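Local atomic coordinates of resiniferatoxin-binding, phosphotriesterase-related protein (Rhodobacter sphaeroides 2.4.1, PDB entry 3K2G), a protein that probably acts as a zinc-dependent hydrolase of phosphate esters, carrying two metal ions per subunit in a phosphotriesterase-type TIM barrel. Residues 10-16 against 351-355; 41-45 against 136-140; 92-98 against 319-324; 284-288 against 330-335. One frame throughout, in Å; residues are numbered along the deposited sequence.

Interaction 1: residues 10-16 against 351-355; sequences HVRSGRI and VFDAS
Val11 and Ala354 are joined by the one direct hydrogen bond between residues 10-16 and 351-355: Ala354 N gives its hydrogen to Val11 O over 2.8 Å, nearly straight at 169°. Two CA-H...O contacts flank it, Val11 CA to Phe352 O at 3.2 Å and Asp353 CA to Val11 O, and interlock the backbones just where the helix ends. Beside them Ile16 lies across Phe352 at about a right angle. Its CD1 presses on Phe352 CB (3.5 Å), while its CG2 sits over one ring face as a CH-pi contact, with Val351 CG1 over the opposite face. Ile16 CG2 is anti to the backbone N (CG1 at chi1 -60°), which places it on that face. This is the meeting of the two termini of the TIM barrel: the N-terminal hairpin of strands 15-18 and 21-24 packs on the end of the last helix, 337-352. Water 1 bridges the segments, accepting from Gly14 N (2.8 Å) and lying 2.7 Å from Phe352 O. The turns on both sides are held by side chains. Ser13 OG accepts from Arg15 N in an ST turn and donates to His10 O (2.7 Å). Asp353 OD1 takes Ser355 N (2.7 Å) in an Asx turn. Asp353 OD2 reaches past Gly14 CA to bond Ser25 OG, next to the hairpin, and Pro205 backs both Val11 and Phe352.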
loop_
_atom_site.group_PDB
_atom_site.type_symbol
_atom_site.label_atom_id
_atom_site.label_comp_id
_atom_site.label_asym_id
_atom_site.label_seq_id
_atom_site.Cartn_x
_atom_site.Cartn_y
_atom_site.Cartn_z
ATOM N N HIS B 10 -41.633 -5.295 -13.936
ATOM C CA HIS B 10 -40.297 -5.641 -14.422
ATOM C C HIS B 10 -39.457 -4.366 -14.427
ATOM O O HIS B 10 -39.997 -3.269 -14.317
ATOM C CB HIS B 10 -40.371 -6.272 -15.825
ATOM C CG HIS B 10 -41.027 -5.404 -16.853
ATOM N ND1 HIS B 10 -40.318 -4.544 -17.665
ATOM C CD2 HIS B 10 -42.328 -5.263 -17.202
ATOM C CE1 HIS B 10 -41.154 -3.913 -18.470
ATOM N NE2 HIS B 10 -42.380 -4.330 -18.209
ATOM N N VAL B 11 -38.140 -4.505 -14.543
ATOM C CA VAL B 11 -37.253 -3.346 -14.496
ATOM C C VAL B 11 -37.479 -2.249 -15.537
ATOM O O VAL B 11 -37.003 -1.128 -15.367
ATOM C CB VAL B 11 -35.779 -3.789 -14.530
ATOM C CG1 VAL B 11 -35.476 -4.613 -13.278
ATOM C CG2 VAL B 11 -35.502 -4.607 -15.785
ATOM N N ARG B 12 -38.211 -2.560 -16.605
ATOM C CA ARG B 12 -38.488 -1.553 -17.626
ATOM C C ARG B 12 -39.936 -1.065 -17.526
ATOM O O ARG B 12 -40.436 -0.381 -18.424
ATOM C CB ARG B 12 -38.225 -2.122 -19.026
ATOM C CG ARG B 12 -36.758 -2.351 -19.357
ATOM C CD ARG B 12 -36.594 -2.895 -20.772
ATOM N NE ARG B 12 -37.291 -2.077 -21.768
ATOM C CZ ARG B 12 -36.885 -0.881 -22.181
ATOM N NH1 ARG B 12 -35.773 -0.348 -21.689
ATOM N NH2 ARG B 12 -37.591 -0.216 -23.090
ATOM N N SER B 13 -40.604 -1.409 -16.428
ATOM C CA SER B 13 -41.999 -1.017 -16.233
ATOM C C SER B 13 -42.140 0.351 -15.586
ATOM O O SER B 13 -43.102 1.063 -15.844
ATOM C CB SER B 13 -42.730 -2.047 -15.363
ATOM O OG SER B 13 -42.362 -1.916 -13.998
ATOM N N GLY B 14 -41.183 0.719 -14.742
ATOM C CA GLY B 14 -41.262 2.001 -14.071
ATOM C C GLY B 14 -42.037 1.847 -12.780
ATOM O O GLY B 14 -42.342 2.829 -12.100
ATOM N N ARG B 15 -42.362 0.602 -12.444
ATOM C CA ARG B 15 -43.094 0.300 -11.218
ATOM C C ARG B 15 -42.313 -0.728 -10.396
ATOM O O ARG B 15 -41.381 -1.349 -10.902
ATOM C CB ARG B 15 -44.484 -0.253 -11.558
ATOM C CG ARG B 15 -45.358 0.703 -12.372
ATOM C CD ARG B 15 -46.745 0.109 -12.623
ATOM N NE ARG B 15 -46.714 -1.014 -13.557
ATOM C CZ ARG B 15 -46.639 -0.886 -14.882
ATOM N NH1 ARG B 15 -46.592 0.320 -15.435
ATOM N NH2 ARG B 15 -46.611 -1.966 -15.656
ATOM N N ILE B 16 -42.696 -0.896 -9.133
ATOM C CA ILE B 16 -42.039 -1.854 -8.245
ATOM C C ILE B 16 -43.089 -2.632 -7.469
ATOM O O ILE B 16 -44.028 -2.055 -6.925
ATOM C CB ILE B 16 -41.093 -1.138 -7.263
ATOM C CG1 ILE B 16 -40.017 -0.395 -8.060
ATOM C CG2 ILE B 16 -40.450 -2.153 -6.300
ATOM C CD1 ILE B 16 -39.135 0.503 -7.227
ATOM N N VAL B 351 -31.925 -0.101 -9.115
ATOM C CA VAL B 351 -31.995 -1.552 -9.059
ATOM C C VAL B 351 -33.275 -2.064 -9.718
ATOM O O VAL B 351 -33.258 -3.053 -10.454
ATOM C CB VAL B 351 -31.966 -2.063 -7.596
ATOM C CG1 VAL B 351 -32.189 -3.578 -7.565
ATOM C CG2 VAL B 351 -30.630 -1.700 -6.950
ATOM N N PHE B 352 -34.375 -1.365 -9.456
ATOM C CA PHE B 352 -35.687 -1.746 -9.960
ATOM C C PHE B 352 -36.129 -1.052 -11.242
ATOM O O PHE B 352 -37.099 -1.473 -11.866
ATOM C CB PHE B 352 -36.736 -1.457 -8.890
ATOM C CG PHE B 352 -36.551 -2.242 -7.629
ATOM C CD1 PHE B 352 -37.052 -3.537 -7.527
ATOM C CD2 PHE B 352 -35.906 -1.681 -6.530
ATOM C CE1 PHE B 352 -36.915 -4.266 -6.350
ATOM C CE2 PHE B 352 -35.761 -2.402 -5.343
ATOM C CZ PHE B 352 -36.270 -3.699 -5.251
ATOM N N ASP B 353 -35.422 0.001 -11.631
ATOM C CA ASP B 353 -35.818 0.775 -12.803
ATOM C C ASP B 353 -34.681 1.034 -13.780
ATOM O O ASP B 353 -33.797 1.844 -13.509
ATOM C CB ASP B 353 -36.390 2.110 -12.331
ATOM C CG ASP B 353 -37.179 2.820 -13.403
ATOM O OD1 ASP B 353 -36.743 2.796 -14.574
ATOM O OD2 ASP B 353 -38.228 3.408 -13.067
ATOM N N ALA B 354 -34.714 0.362 -14.927
ATOM C CA ALA B 354 -33.673 0.538 -15.928
ATOM C C ALA B 354 -33.718 1.901 -16.623
ATOM O O ALA B 354 -32.763 2.280 -17.294
ATOM C CB ALA B 354 -33.758 -0.575 -16.969
ATOM N N SER B 355 -34.814 2.643 -16.469
ATOM C CA SER B 355 -34.917 3.945 -17.131
ATOM C C SER B 355 -34.139 5.042 -16.420
ATOM O O SER B 355 -33.981 6.140 -16.952
ATOM C CB SER B 355 -36.376 4.383 -17.249
ATOM O OG SER B 355 -36.862 4.848 -16.005
HETATM O O HOH W 1 -39.366 -0.340 -12.871
#

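Interaction 2: residues 41-45 against 136-140. With DTV ((2S,3S)-1,4-dimercaptobutane-2,3-diol), chain K.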
loop_
_atom_site.group_PDB
_atom_site.type_symbol
_atom_site.label_atom_id
_atom_site.label_comp_id
_atom_site.label_asym_id
_atom_site.label_seq_id
_atom_site.Cartn_x
_atom_site.Cartn_y
_atom_site.Cartn_z
ATOM N N CYS B 41 -32.766 -18.870 11.423
ATOM C CA CYS B 41 -31.389 -19.286 11.159
ATOM C C CYS B 41 -30.915 -20.384 12.111
ATOM O O CYS B 41 -29.714 -20.556 12.316
ATOM C CB CYS B 41 -30.454 -18.082 11.290
ATOM S SG CYS B 41 -30.740 -16.781 10.072
ATOM N N ARG B 42 -31.853 -21.127 12.684
ATOM C CA ARG B 42 -31.518 -22.198 13.619
ATOM C C ARG B 42 -30.597 -23.273 13.035
ATOM O O ARG B 42 -29.858 -23.927 13.769
ATOM C CB ARG B 42 -32.800 -22.852 14.144
ATOM C CG ARG B 42 -33.702 -21.902 14.918
ATOM C CD ARG B 42 -34.885 -22.636 15.534
ATOM N NE ARG B 42 -34.461 -23.705 16.441
ATOM C CZ ARG B 42 -33.737 -23.518 17.543
ATOM N NH1 ARG B 42 -33.346 -22.296 17.892
ATOM N NH2 ARG B 42 -33.402 -24.555 18.302
ATOM N N CYS B 43 -30.636 -23.456 11.719
ATOM C CA CYS B 43 -29.796 -24.459 11.075
ATOM C C CYS B 43 -28.338 -24.013 10.976
ATOM O O CYS B 43 -27.515 -24.682 10.353
ATOM C CB CYS B 43 -30.346 -24.786 9.684
ATOM S SG CYS B 43 -30.856 -23.337 8.739
ATOM N N TRP B 44 -28.025 -22.878 11.596
ATOM C CA TRP B 44 -26.665 -22.346 11.585
ATOM C C TRP B 44 -26.089 -22.218 12.992
ATOM O O TRP B 44 -25.061 -21.569 13.205
ATOM C CB TRP B 44 -26.633 -20.990 10.871
ATOM C CG TRP B 44 -26.291 -21.115 9.414
ATOM C CD1 TRP B 44 -25.054 -21.345 8.882
ATOM C CD2 TRP B 44 -27.205 -21.094 8.310
ATOM N NE1 TRP B 44 -25.141 -21.474 7.517
ATOM C CE2 TRP B 44 -26.449 -21.326 7.138
ATOM C CE3 TRP B 44 -28.590 -20.909 8.197
ATOM C CZ2 TRP B 44 -27.032 -21.373 5.867
ATOM C CZ3 TRP B 44 -29.172 -20.958 6.928
ATOM C CH2 TRP B 44 -28.390 -21.190 5.782
ATOM N N TRP B 45 -26.761 -22.846 13.951
ATOM C CA TRP B 45 -26.310 -22.828 15.334
ATOM C C TRP B 45 -24.901 -23.410 15.399
ATOM O O TRP B 45 -24.606 -24.422 14.762
ATOM C CB TRP B 45 -27.268 -23.645 16.208
ATOM C CG TRP B 45 -26.846 -23.750 17.639
ATOM C CD1 TRP B 45 -26.484 -22.725 18.466
ATOM C CD2 TRP B 45 -26.746 -24.949 18.417
ATOM N NE1 TRP B 45 -26.162 -23.211 19.711
ATOM C CE2 TRP B 45 -26.313 -24.572 19.709
ATOM C CE3 TRP B 45 -26.979 -26.303 18.148
ATOM C CZ2 TRP B 45 -26.110 -25.505 20.732
ATOM C CZ3 TRP B 45 -26.777 -27.233 19.166
ATOM C CH2 TRP B 45 -26.344 -26.827 20.443
ATOM N N TYR B 136 -31.940 -20.522 -0.787
ATOM C CA TYR B 136 -30.741 -20.038 -0.126
ATOM C C TYR B 136 -29.628 -21.083 -0.162
ATOM O O TYR B 136 -29.600 -21.940 -1.047
ATOM C CB TYR B 136 -31.098 -19.670 1.316
ATOM C CG TYR B 136 -30.141 -18.717 1.978
ATOM C CD1 TYR B 136 -29.641 -17.612 1.289
ATOM C CD2 TYR B 136 -29.773 -18.888 3.312
ATOM C CE1 TYR B 136 -28.801 -16.697 1.913
ATOM C CE2 TYR B 136 -28.936 -17.978 3.944
ATOM C CZ TYR B 136 -28.456 -16.883 3.240
ATOM O OH TYR B 136 -27.656 -15.953 3.863
ATOM N N LEU B 137 -28.710 -21.012 0.796
ATOM C CA LEU B 137 -27.597 -21.951 0.847
ATOM C C LEU B 137 -28.069 -23.399 0.968
ATOM O O LEU B 137 -29.140 -23.680 1.509
ATOM C CB LEU B 137 -26.662 -21.593 2.008
ATOM C CG LEU B 137 -25.994 -20.215 1.905
ATOM C CD1 LEU B 137 -25.226 -19.912 3.184
ATOM C CD2 LEU B 137 -25.067 -20.179 0.700
ATOM N N ALA B 138 -27.250 -24.312 0.453
ATOM C CA ALA B 138 -27.539 -25.743 0.465
ATOM C C ALA B 138 -28.140 -26.276 1.772
ATOM O O ALA B 138 -29.268 -26.776 1.788
ATOM C CB ALA B 138 -26.270 -26.519 0.122
ATOM N N SER B 139 -27.388 -26.166 2.863
ATOM C CA SER B 139 -27.839 -26.663 4.164
ATOM C C SER B 139 -29.217 -26.180 4.617
ATOM O O SER B 139 -29.798 -26.746 5.544
ATOM C CB SER B 139 -26.799 -26.325 5.240
ATOM O OG SER B 139 -26.449 -24.952 5.206
ATOM N N SER B 140 -29.748 -25.148 3.972
ATOM C CA SER B 140 -31.059 -24.629 4.354
ATOM C C SER B 140 -32.143 -25.059 3.371
ATOM O O SER B 140 -33.335 -24.887 3.638
ATOM C CB SER B 140 -31.035 -23.102 4.407
ATOM O OG SER B 140 -31.063 -22.558 3.096
HETATM S S1 DTV K . -23.886 -17.656 6.097
HETATM C C1 DTV K . -25.704 -17.296 5.953
HETATM C C2 DTV K . -26.425 -17.244 7.301
HETATM O O2 DTV K . -25.842 -16.204 8.071
HETATM C C3 DTV K . -27.924 -16.957 7.103
HETATM O O3 DTV K . -28.084 -15.700 6.489
HETATM C C4 DTV K . -28.694 -16.936 8.424
HETATM S S4 DTV K . -30.365 -17.616 8.257
#
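This is an aromatic and apolar contact between two loops, one of residues 41-45 (after strand 39-40) and one of residues 136-140 (after strand 128-131), with no direct hydrogen bond from one to the other. Trp44 carries it. The six-membered end of its indole is pushed into a hollow formed by Tyr136, Leu137, Ser139 and Ser140. Trp44 CH2 meets Tyr136 CD2 at 3.6 Å and Ser140 CB at 3.5 Å, and Trp44 CZ2 meets Leu137 CD1 at 3.5 Å. The planes of Trp44 and Tyr136 are inclined by 67°, and Leu137 CB lies in line with the indole plane at its edge. The receiving loop is tightened by Ser140, whose OG (chi1 76°) stands between backbone N and carbonyl carbon and donates to a lone pair of Leu137 O at 2.7 Å; the same oxygen takes Ser140 N. Against one face of Trp44 lies the bound dimercaptobutanediol. Its S4 is in a disulfide with Cys41 SG (2.0 Å), its C2 stands over the centre of the indole face, and its C3 is at the edge of the Tyr136 ring. The ligand's O3 and Tyr136 OH are joined by a hydrogen bond of 2.7 Å. The adduct therefore bridges the two loops along the face of the tryptophan, with Phe306 touching Cys41 nearby. Tyr136 also belongs to a zinc site with Glu177, His209 and His238, and His209 meets its ring edge-to-face. Loops gathered over a binuclear metal centre in this way form the active-site mouth of phosphotriesterase-family TIM barrels.

Interaction 3: residues 92-98 against 319-324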
loop_
_atom_site.group_PDB
_atom_site.type_symbol
_atom_site.label_atom_id
_atom_site.label_comp_id
_atom_site.label_asym_id
_atom_site.label_seq_id
_atom_site.Cartn_x
_atom_site.Cartn_y
_atom_site.Cartn_z
ATOM N N VAL B 92 -38.662 -1.267 13.073
ATOM C CA VAL B 92 -38.802 -0.694 11.739
ATOM C C VAL B 92 -39.307 0.746 11.828
ATOM O O VAL B 92 -38.943 1.595 11.011
ATOM C CB VAL B 92 -39.761 -1.542 10.863
ATOM C CG1 VAL B 92 -40.104 -0.801 9.573
ATOM C CG2 VAL B 92 -39.105 -2.874 10.533
ATOM N N LYS B 93 -40.139 1.032 12.822
ATOM C CA LYS B 93 -40.643 2.386 12.977
ATOM C C LYS B 93 -39.501 3.370 13.207
ATOM O O LYS B 93 -39.638 4.561 12.926
ATOM C CB LYS B 93 -41.643 2.462 14.128
ATOM C CG LYS B 93 -42.992 1.829 13.816
ATOM C CD LYS B 93 -43.949 2.008 14.986
ATOM C CE LYS B 93 -45.298 1.365 14.706
ATOM N NZ LYS B 93 -46.240 1.524 15.850
ATOM N N GLN B 94 -38.370 2.882 13.714
ATOM C CA GLN B 94 -37.217 3.751 13.942
ATOM C C GLN B 94 -36.660 4.237 12.605
ATOM O O GLN B 94 -36.233 5.390 12.473
ATOM C CB GLN B 94 -36.120 3.004 14.695
ATOM C CG GLN B 94 -36.413 2.751 16.150
ATOM C CD GLN B 94 -35.279 2.012 16.824
ATOM O OE1 GLN B 94 -34.109 2.359 16.641
ATOM N NE2 GLN B 94 -35.614 0.990 17.607
ATOM N N PHE B 95 -36.657 3.341 11.623
ATOM C CA PHE B 95 -36.170 3.657 10.282
ATOM C C PHE B 95 -37.095 4.700 9.669
ATOM O O PHE B 95 -36.642 5.707 9.130
ATOM C CB PHE B 95 -36.163 2.392 9.421
ATOM C CG PHE B 95 -35.792 2.625 7.981
ATOM C CD1 PHE B 95 -34.620 3.300 7.644
ATOM C CD2 PHE B 95 -36.592 2.122 6.960
ATOM C CE1 PHE B 95 -34.249 3.462 6.311
ATOM C CE2 PHE B 95 -36.231 2.277 5.620
ATOM C CZ PHE B 95 -35.056 2.949 5.294
ATOM N N ALA B 96 -38.396 4.450 9.765
ATOM C CA ALA B 96 -39.383 5.380 9.230
ATOM C C ALA B 96 -39.239 6.715 9.959
ATOM O O ALA B 96 -39.396 7.782 9.365
ATOM C CB ALA B 96 -40.787 4.822 9.427
ATOM N N ALA B 97 -38.919 6.644 11.247
ATOM C CA ALA B 97 -38.760 7.842 12.058
ATOM C C ALA B 97 -37.682 8.784 11.526
ATOM O O ALA B 97 -37.738 9.986 11.770
ATOM C CB ALA B 97 -38.453 7.455 13.503
ATOM N N VAL B 98 -36.698 8.241 10.810
ATOM C CA VAL B 98 -35.625 9.059 10.254
ATOM C C VAL B 98 -35.736 9.235 8.735
ATOM O O VAL B 98 -34.741 9.501 8.060
ATOM C CB VAL B 98 -34.221 8.476 10.589
ATOM C CG1 VAL B 98 -33.980 8.530 12.095
ATOM C CG2 VAL B 98 -34.106 7.047 10.081
ATOM N N TYR B 319 -32.489 -0.861 12.486
ATOM C CA TYR B 319 -32.667 -0.550 11.064
ATOM C C TYR B 319 -32.444 0.918 10.709
ATOM O O TYR B 319 -32.537 1.279 9.539
ATOM C CB TYR B 319 -34.084 -0.923 10.601
ATOM C CG TYR B 319 -34.458 -2.375 10.767
ATOM C CD1 TYR B 319 -33.878 -3.364 9.975
ATOM C CD2 TYR B 319 -35.379 -2.766 11.743
ATOM C CE1 TYR B 319 -34.204 -4.714 10.152
ATOM C CE2 TYR B 319 -35.707 -4.108 11.930
ATOM C CZ TYR B 319 -35.117 -5.074 11.135
ATOM O OH TYR B 319 -35.438 -6.397 11.327
ATOM N N ALA B 320 -32.163 1.765 11.696
ATOM C CA ALA B 320 -31.953 3.186 11.413
ATOM C C ALA B 320 -30.493 3.614 11.527
ATOM O O ALA B 320 -30.176 4.799 11.436
ATOM C CB ALA B 320 -32.813 4.035 12.347
ATOM N N PHE B 321 -29.608 2.642 11.710
ATOM C CA PHE B 321 -28.185 2.909 11.870
ATOM C C PHE B 321 -27.517 3.474 10.613
ATOM O O PHE B 321 -26.793 4.463 10.677
ATOM C CB PHE B 321 -27.478 1.623 12.312
ATOM C CG PHE B 321 -26.034 1.817 12.661
ATOM C CD1 PHE B 321 -25.668 2.370 13.886
ATOM C CD2 PHE B 321 -25.036 1.458 11.760
ATOM C CE1 PHE B 321 -24.329 2.564 14.209
ATOM C CE2 PHE B 321 -23.695 1.648 12.070
ATOM C CZ PHE B 321 -23.341 2.201 13.300
ATOM N N VAL B 322 -27.749 2.845 9.467
ATOM C CA VAL B 322 -27.145 3.327 8.232
ATOM C C VAL B 322 -27.478 4.798 8.014
ATOM O O VAL B 322 -26.590 5.616 7.765
ATOM C CB VAL B 322 -27.626 2.501 7.020
ATOM C CG1 VAL B 322 -27.290 3.220 5.715
ATOM C CG2 VAL B 322 -26.951 1.138 7.038
ATOM N N THR B 323 -28.759 5.126 8.144
ATOM C CA THR B 323 -29.244 6.490 7.949
ATOM C C THR B 323 -28.769 7.502 8.980
ATOM O O THR B 323 -28.362 8.609 8.633
ATOM C CB THR B 323 -30.785 6.542 7.964
ATOM O OG1 THR B 323 -31.307 5.657 6.968
ATOM C CG2 THR B 323 -31.266 7.953 7.675
ATOM N N LYS B 324 -28.831 7.120 10.250
ATOM C CA LYS B 324 -28.459 8.022 11.329
ATOM C C LYS B 324 -26.966 8.116 11.624
ATOM O O LYS B 324 -26.466 9.177 12.003
ATOM C CB LYS B 324 -29.199 7.610 12.605
ATOM C CG LYS B 324 -29.200 8.667 13.702
ATOM C CD LYS B 324 -29.610 8.079 15.050
ATOM C CE LYS B 324 -30.945 7.359 14.987
ATOM N NZ LYS B 324 -31.290 6.800 16.324
HETATM O O HOH W 2 -31.881 1.880 14.532
HETATM O O HOH W 3 -33.556 5.384 16.141
#
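Phe95 and Thr323 run at about a right angle to each other: Thr323 OG1 comes in at the edge of the phenyl ring, near its plane, 3.7 Å from Phe95 CE1. With CG anti to the backbone N (chi1 175°), the ring is also carried to Tyr319 O, which lies 3.5 Å from Phe95 CD1. Val92 approaches Tyr319 at a slant, Val92 CG2 resting on Tyr319 CE2 at 3.9 Å, while the CB atoms of Phe95 and Tyr319 touch. Ala320, at the N-cap position of helix 321-332, is the small knob at the centre. Its CB points at the turn of helix 85-97 and rests 3.7 Å from Gln94 O. Val98 and Thr323 slide past each other in opposite directions, their CG2 atoms 3.8 Å apart. Along the partly exposed flank, Gln94 OE1 holds two waters: water 2 accepts from Ala320 N (2.9 Å), and water 3 accepts from Lys324 NZ (2.7 Å). The amide's NE2 is tied to Thr312 OG1. Lys324 NZ also makes a salt bridge to Glu68 of the second subunit. Tyr319 OH binds His36 O, so this side chain spans from the helix pair to the backbone of a zinc ligand. The contact joins the end of helix 85-97 to the start of helix 321-332, packed against strands 31-32 and 102-105, whose Leu32 and Ile103 lie against Phe95.

Interaction 4: residues 284-288 against 330-335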
loop_
_atom_site.group_PDB
_atom_site.type_symbol
_atom_site.label_atom_id
_atom_site.label_comp_id
_atom_site.label_asym_id
_atom_site.label_seq_id
_atom_site.Cartn_x
_atom_site.Cartn_y
_atom_site.Cartn_z
ATOM N N ALA B 284 -16.179 2.445 4.457
ATOM C CA ALA B 284 -16.360 3.801 3.952
ATOM C C ALA B 284 -15.246 4.112 2.957
ATOM O O ALA B 284 -15.502 4.642 1.879
ATOM C CB ALA B 284 -16.336 4.812 5.100
ATOM N N ARG B 285 -14.010 3.775 3.315
ATOM C CA ARG B 285 -12.887 4.034 2.421
ATOM C C ARG B 285 -13.013 3.268 1.109
ATOM O O ARG B 285 -12.690 3.799 0.048
ATOM C CB ARG B 285 -11.556 3.690 3.090
ATOM C CG ARG B 285 -11.035 4.766 4.027
ATOM C CD ARG B 285 -9.538 4.580 4.287
ATOM N NE ARG B 285 -9.257 3.340 5.008
ATOM C CZ ARG B 285 -9.510 3.153 6.302
ATOM N NH1 ARG B 285 -10.045 4.128 7.024
ATOM N NH2 ARG B 285 -9.238 1.988 6.872
ATOM N N ALA B 286 -13.476 2.021 1.179
ATOM C CA ALA B 286 -13.645 1.213 -0.024
ATOM C C ALA B 286 -14.707 1.848 -0.923
ATOM O O ALA B 286 -14.586 1.845 -2.150
ATOM C CB ALA B 286 -14.057 -0.206 0.347
ATOM N N ILE B 287 -15.749 2.382 -0.293
ATOM C CA ILE B 287 -16.838 3.031 -1.011
ATOM C C ILE B 287 -16.322 4.307 -1.680
ATOM O O ILE B 287 -16.655 4.593 -2.831
ATOM C CB ILE B 287 -18.004 3.362 -0.041
ATOM C CG1 ILE B 287 -18.675 2.059 0.418
ATOM C CG2 ILE B 287 -19.009 4.279 -0.710
ATOM C CD1 ILE B 287 -19.710 2.241 1.526
ATOM N N LEU B 288 -15.508 5.067 -0.955
ATOM C CA LEU B 288 -14.933 6.294 -1.496
ATOM C C LEU B 288 -14.139 5.964 -2.747
ATOM O O LEU B 288 -14.263 6.635 -3.773
ATOM C CB LEU B 288 -14.005 6.945 -0.473
ATOM C CG LEU B 288 -14.584 8.072 0.383
ATOM C CD1 LEU B 288 -15.868 7.618 1.066
ATOM C CD2 LEU B 288 -13.534 8.495 1.408
ATOM N N LEU B 330 -19.818 8.672 6.148
ATOM C CA LEU B 330 -19.461 8.803 4.741
ATOM C C LEU B 330 -19.185 10.268 4.431
ATOM O O LEU B 330 -18.372 10.584 3.568
ATOM C CB LEU B 330 -20.595 8.306 3.840
ATOM C CG LEU B 330 -20.797 6.797 3.712
ATOM C CD1 LEU B 330 -21.980 6.523 2.787
ATOM C CD2 LEU B 330 -19.533 6.160 3.169
ATOM N N ARG B 331 -19.871 11.159 5.135
ATOM C CA ARG B 331 -19.667 12.578 4.917
ATOM C C ARG B 331 -18.292 12.950 5.477
ATOM O O ARG B 331 -17.534 13.681 4.838
ATOM C CB ARG B 331 -20.771 13.381 5.603
ATOM C CG ARG B 331 -20.939 14.781 5.052
ATOM C CD ARG B 331 -22.074 15.507 5.753
ATOM N NE ARG B 331 -22.318 16.826 5.178
ATOM C CZ ARG B 331 -22.928 17.043 4.015
ATOM N NH1 ARG B 331 -23.370 16.025 3.285
ATOM N NH2 ARG B 331 -23.098 18.285 3.583
ATOM N N ARG B 332 -17.961 12.428 6.658
ATOM C CA ARG B 332 -16.661 12.710 7.270
ATOM C C ARG B 332 -15.550 12.233 6.336
ATOM O O ARG B 332 -14.446 12.778 6.342
ATOM C CB ARG B 332 -16.524 12.008 8.632
ATOM C CG ARG B 332 -17.468 12.521 9.724
ATOM C CD ARG B 332 -17.009 12.085 11.121
ATOM N NE ARG B 332 -17.007 10.634 11.306
ATOM C CZ ARG B 332 -18.088 9.909 11.588
ATOM N NH1 ARG B 332 -19.268 10.499 11.722
ATOM N NH2 ARG B 332 -17.990 8.593 11.737
ATOM N N HIS B 333 -15.847 11.213 5.537
ATOM C CA HIS B 333 -14.874 10.670 4.599
ATOM C C HIS B 333 -14.779 11.445 3.286
ATOM O O HIS B 333 -13.868 11.207 2.497
ATOM C CB HIS B 333 -15.176 9.200 4.288
ATOM C CG HIS B 333 -14.615 8.241 5.291
ATOM N ND1 HIS B 333 -15.155 8.075 6.548
ATOM C CD2 HIS B 333 -13.555 7.402 5.223
ATOM C CE1 HIS B 333 -14.453 7.174 7.210
ATOM N NE2 HIS B 333 -13.476 6.750 6.429
ATOM N N GLY B 334 -15.717 12.351 3.035
ATOM C CA GLY B 334 -15.643 13.127 1.809
ATOM C C GLY B 334 -16.852 13.152 0.888
ATOM O O GLY B 334 -16.860 13.909 -0.083
ATOM N N LEU B 335 -17.870 12.344 1.166
ATOM C CA LEU B 335 -19.055 12.334 0.310
ATOM C C LEU B 335 -20.026 13.457 0.652
ATOM O O LEU B 335 -20.272 13.736 1.825
ATOM C CB LEU B 335 -19.787 10.994 0.416
ATOM C CG LEU B 335 -19.151 9.773 -0.238
ATOM C CD1 LEU B 335 -20.092 8.583 -0.072
ATOM C CD2 LEU B 335 -18.887 10.044 -1.719
#
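Ala284 and His333 meet as peg and plate: the methyl CB of Ala284 stands over the centre of the imidazole, 3.6 Å from its centroid and only 4° off the normal, a CH-pi contact. Around the rim of the same ring, Arg285 CG lies 3.8 Å from His333 CD2 and Leu288 CD2 is in plane beside it. The ring thus lies against Ala284, with Arg285 and Leu288 of helix 280-292 at its rim. His333 ND1 also bonds Arg329 O one turn back in its own helix, which limits the ring's rotation. The end of Leu288 crosses His333 at about a right angle and enters the notch between His333 CB and Leu335, Leu288 CD1 reaching Leu335 CG at 4.1 Å. Leu330, its CG anti to the carbonyl carbon (chi1 -75°), carries CD2 into the groove between Ala284 CB (4.0 Å) and Ile287 CD1 (4.3 Å). The far wall of the notch, Leu335, is placed by a turn at Gly334, whose positive phi of 126° goes with a Schellman motif. Gly334 N bonds Arg331 O at 2.9 Å, and Leu335 N bonds Leu330 O at 3.0 Å, turning Leu335 toward helix 280-292. Ile287 and Leu330 both continue inward onto Leu301 of strand 299-301. Two outer helices, one before and one after a shared barrel strand and packed side by side over it, are the recurring arrangement of the TIM-barrel shell.

Overall arrangement
Interactions 3 and 4 both use helix 321-332, one at its start and one at its end, with centres 20 Å apart; there the helix rests on 85-97 and 280-292, and both contacts touch the second subunit. Interaction 1 encloses the other three along the chain, and joins the N-terminal hairpin to helix 337-352, which follows 321-332. Interaction 2 lies across the chain's centre from interactions 1 and 4, about 32 and 34 Å away between centres, among the loops over the zinc ions. It closes before interaction 4 opens, whereas its segments alternate with those of interaction 3. Three contacts thus lie in the barrel's outer shell and chain ends, and one lines its pocket.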